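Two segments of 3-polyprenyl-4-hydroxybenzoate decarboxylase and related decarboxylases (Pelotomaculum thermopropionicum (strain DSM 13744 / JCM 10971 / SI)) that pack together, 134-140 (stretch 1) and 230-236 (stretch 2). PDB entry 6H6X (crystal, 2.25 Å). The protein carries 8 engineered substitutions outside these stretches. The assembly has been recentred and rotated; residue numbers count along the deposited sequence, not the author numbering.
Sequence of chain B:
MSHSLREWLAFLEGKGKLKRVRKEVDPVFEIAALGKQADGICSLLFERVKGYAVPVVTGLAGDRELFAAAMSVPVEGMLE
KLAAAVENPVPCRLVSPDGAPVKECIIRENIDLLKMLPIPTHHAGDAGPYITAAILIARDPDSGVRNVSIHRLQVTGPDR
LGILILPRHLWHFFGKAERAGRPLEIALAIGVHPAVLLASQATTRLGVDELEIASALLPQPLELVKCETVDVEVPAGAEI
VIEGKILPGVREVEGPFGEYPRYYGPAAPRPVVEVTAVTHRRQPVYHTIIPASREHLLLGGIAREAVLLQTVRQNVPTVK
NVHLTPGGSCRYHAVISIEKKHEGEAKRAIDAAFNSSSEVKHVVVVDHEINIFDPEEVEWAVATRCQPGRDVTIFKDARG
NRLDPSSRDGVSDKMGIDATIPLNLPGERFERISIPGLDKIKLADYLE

Stretch 1 134-140: AILIARD
Stretch 2, residues 230-236: VDVEVPA

Stretch 1 runs as an extended strand through Arg139 before turning into loop at Asp140, whereas stretch 2 enters as loop and becomes a short strand over Glu233 to Pro235. The two strands run nearly antiparallel, with 155° between their N-to-C directions, but their axes come no closer than 7.9 Å. No backbone hydrogen bond links them, and the contact, which buries 313 Å² summed over both sides, is made largely by side chains. The register follows from the direction: Ile135 meets Pro235, Ile137 lies over the run from Val232 to Pro235, and Arg139 reaches Glu233 and the backbone of Asp231.

Ile137 covers the most surface, with 78 Å² of its area buried by stretch 2. Its backbone is extended (phi/psi -103/128), its CA-to-CB bond points toward the partner, and its side chain adopts chi1 m (-60°) and chi2 t (151°). Both branches of this side chain rest on the carbonyl O of Glu233, with Ile137 CG2 and Ile137 CD1 each 3.5 Å from Glu233 O. Ile137 CG2 also packs against Val232 CG1 at 3.7 Å, while Ile137 CD1 goes on along stretch 2, lying 4.2 Å from Val234 CG1 and 3.9 Å from Pro235 CD. Val232, with chi1 t (-172°) and phi/psi -142/155, also brings its CG1 to 3.6 Å from the carbonyl O of Ile137, so the valine methyl touches both main chain and side chain of the isoleucine.

At the next residue facing stretch 2, Arg139, the apolar packing gives way to charge. Its backbone remains extended (-117/147), and its side chain is stretched out by chi1 m (-76°), chi2 t (-173°) and chi3 t (179°), with chi4 at -86° setting the guanidinium. The carboxylate oxygen OE1 of Glu233 lies at the edge of this group, near its plane, and accepts two hydrogen bonds: from Arg139 NE to Glu233 OE1 at 3.1 Å (N-H...acceptor angle 138°) and from Arg139 NH2 to Glu233 OE1 at 2.9 Å (149°). The result is a salt bridge in which OE1 takes both bonds from Arg139; this oxygen is also hydrogen-bonded elsewhere in the structure, as are Glu233 OE2 and Arg139 NH1.

Glu233 achieves this by bending. Its CA-to-CB bond points sideways, but chi1 m (-58°), chi2 p (76°) and chi3 48° bring the end of the side chain nearer to stretch 1, on a backbone at -110/144. Arg139 and Glu233 each have 54 Å² covered, second to Ile137. Nearby, Arg139 CD stands 4.5 Å from the backbone O of Asp231.

At the other end, Ile135 (phi/psi -79/134, chi1 p 67°, chi2 t 173°) makes a looser apolar contact, its CD1 being 4.3 Å from Pro235 CG. Pro235, at -62/126 with a C-gamma exo ring, thus touches both isoleucines. Leu136, between Ile135 and Ile137, makes no contact, and Ala138, between Ile137 and Arg139, has its CA-to-CB bond directed away, in keeping with the alternation of an extended strand.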

# COMPACT_ATOMS: atom_id res chain seq x y z
N ALA B 134 15.34 -18.87 18.40
CA ALA B 134 15.76 -19.30 19.71
C ALA B 134 15.90 -18.09 20.58
O ALA B 134 16.60 -17.16 20.21
CB ALA B 134 17.10 -20.02 19.65
N ILE B 135 15.26 -18.12 21.75
CA ILE B 135 15.58 -17.16 22.79
C ILE B 135 16.85 -17.61 23.51
O ILE B 135 17.02 -18.78 23.82
CB ILE B 135 14.42 -16.89 23.75
CG1 ILE B 135 14.05 -18.12 24.61
CG2 ILE B 135 13.22 -16.40 22.98
CD1 ILE B 135 13.01 -17.79 25.69
N LEU B 136 17.77 -16.68 23.72
CA LEU B 136 19.06 -16.95 24.33
C LEU B 136 19.03 -16.37 25.74
O LEU B 136 18.93 -15.16 25.90
CB LEU B 136 20.17 -16.29 23.53
CG LEU B 136 21.60 -16.72 23.90
CD1 LEU B 136 22.52 -16.53 22.71
CD2 LEU B 136 22.13 -15.98 25.12
N ILE B 137 19.08 -17.24 26.76
CA ILE B 137 19.02 -16.85 28.15
C ILE B 137 20.45 -16.93 28.71
O ILE B 137 21.13 -17.94 28.55
CB ILE B 137 18.07 -17.77 28.91
CG1 ILE B 137 16.69 -17.68 28.32
CG2 ILE B 137 18.00 -17.42 30.40
CD1 ILE B 137 15.89 -18.96 28.47
N ALA B 138 20.90 -15.86 29.34
CA ALA B 138 22.22 -15.84 30.00
C ALA B 138 22.21 -14.96 31.27
O ALA B 138 21.30 -14.14 31.49
CB ALA B 138 23.26 -15.36 29.03
N ARG B 139 23.22 -15.18 32.12
CA ARG B 139 23.41 -14.35 33.31
C ARG B 139 24.72 -13.56 33.28
O ARG B 139 25.72 -14.04 32.76
CB ARG B 139 23.32 -15.19 34.58
CG ARG B 139 21.90 -15.58 34.95
CD ARG B 139 21.80 -16.28 36.31
NE ARG B 139 20.40 -16.62 36.62
CZ ARG B 139 19.52 -15.79 37.23
NH1 ARG B 139 19.86 -14.59 37.64
NH2 ARG B 139 18.27 -16.18 37.44
N ASP B 140 24.69 -12.37 33.87
CA ASP B 140 25.88 -11.52 34.00
C ASP B 140 26.83 -12.27 34.95
O ASP B 140 26.46 -12.62 36.09
CB ASP B 140 25.47 -10.14 34.53
CG ASP B 140 26.60 -9.11 34.49
OD1 ASP B 140 27.67 -9.39 35.05
OD2 ASP B 140 26.41 -7.99 33.94
N VAL B 230 24.39 -26.47 32.59
CA VAL B 230 24.74 -25.08 32.84
C VAL B 230 23.80 -24.50 33.86
O VAL B 230 22.68 -24.96 34.01
CB VAL B 230 24.68 -24.24 31.53
CG1 VAL B 230 25.78 -24.67 30.57
CG2 VAL B 230 23.29 -24.35 30.86
N ASP B 231 24.24 -23.45 34.54
CA ASP B 231 23.48 -22.82 35.62
C ASP B 231 22.62 -21.69 35.06
O ASP B 231 22.85 -20.50 35.29
CB ASP B 231 24.45 -22.31 36.70
CG ASP B 231 23.74 -21.81 37.95
OD1 ASP B 231 22.62 -22.28 38.27
OD2 ASP B 231 24.32 -20.93 38.62
N VAL B 232 21.60 -22.11 34.32
CA VAL B 232 20.71 -21.22 33.61
C VAL B 232 19.32 -21.85 33.74
O VAL B 232 19.19 -23.05 33.90
CB VAL B 232 21.08 -21.16 32.09
CG1 VAL B 232 20.30 -20.09 31.38
CG2 VAL B 232 22.58 -20.92 31.88
N GLU B 233 18.28 -21.02 33.63
CA GLU B 233 16.89 -21.44 33.70
C GLU B 233 16.25 -21.30 32.31
O GLU B 233 16.60 -20.38 31.55
CB GLU B 233 16.14 -20.57 34.73
CG GLU B 233 16.72 -20.59 36.15
CD GLU B 233 18.00 -19.76 36.31
OE1 GLU B 233 18.06 -18.57 35.85
OE2 GLU B 233 18.99 -20.30 36.84
N VAL B 234 15.35 -22.23 31.95
CA VAL B 234 14.69 -22.23 30.63
C VAL B 234 13.21 -22.50 30.81
O VAL B 234 12.84 -23.09 31.79
CB VAL B 234 15.27 -23.27 29.66
CG1 VAL B 234 16.72 -22.95 29.33
CG2 VAL B 234 15.13 -24.69 30.18
N PRO B 235 12.35 -22.05 29.87
CA PRO B 235 10.90 -22.33 30.01
C PRO B 235 10.60 -23.83 29.98
O PRO B 235 11.07 -24.54 29.11
CB PRO B 235 10.29 -21.61 28.82
CG PRO B 235 11.26 -20.55 28.49
CD PRO B 235 12.62 -21.15 28.74
N ALA B 236 9.90 -24.29 31.01
CA ALA B 236 9.59 -25.73 31.21
C ALA B 236 8.83 -26.31 30.04
O ALA B 236 9.04 -27.47 29.66
CB ALA B 236 8.76 -25.92 32.50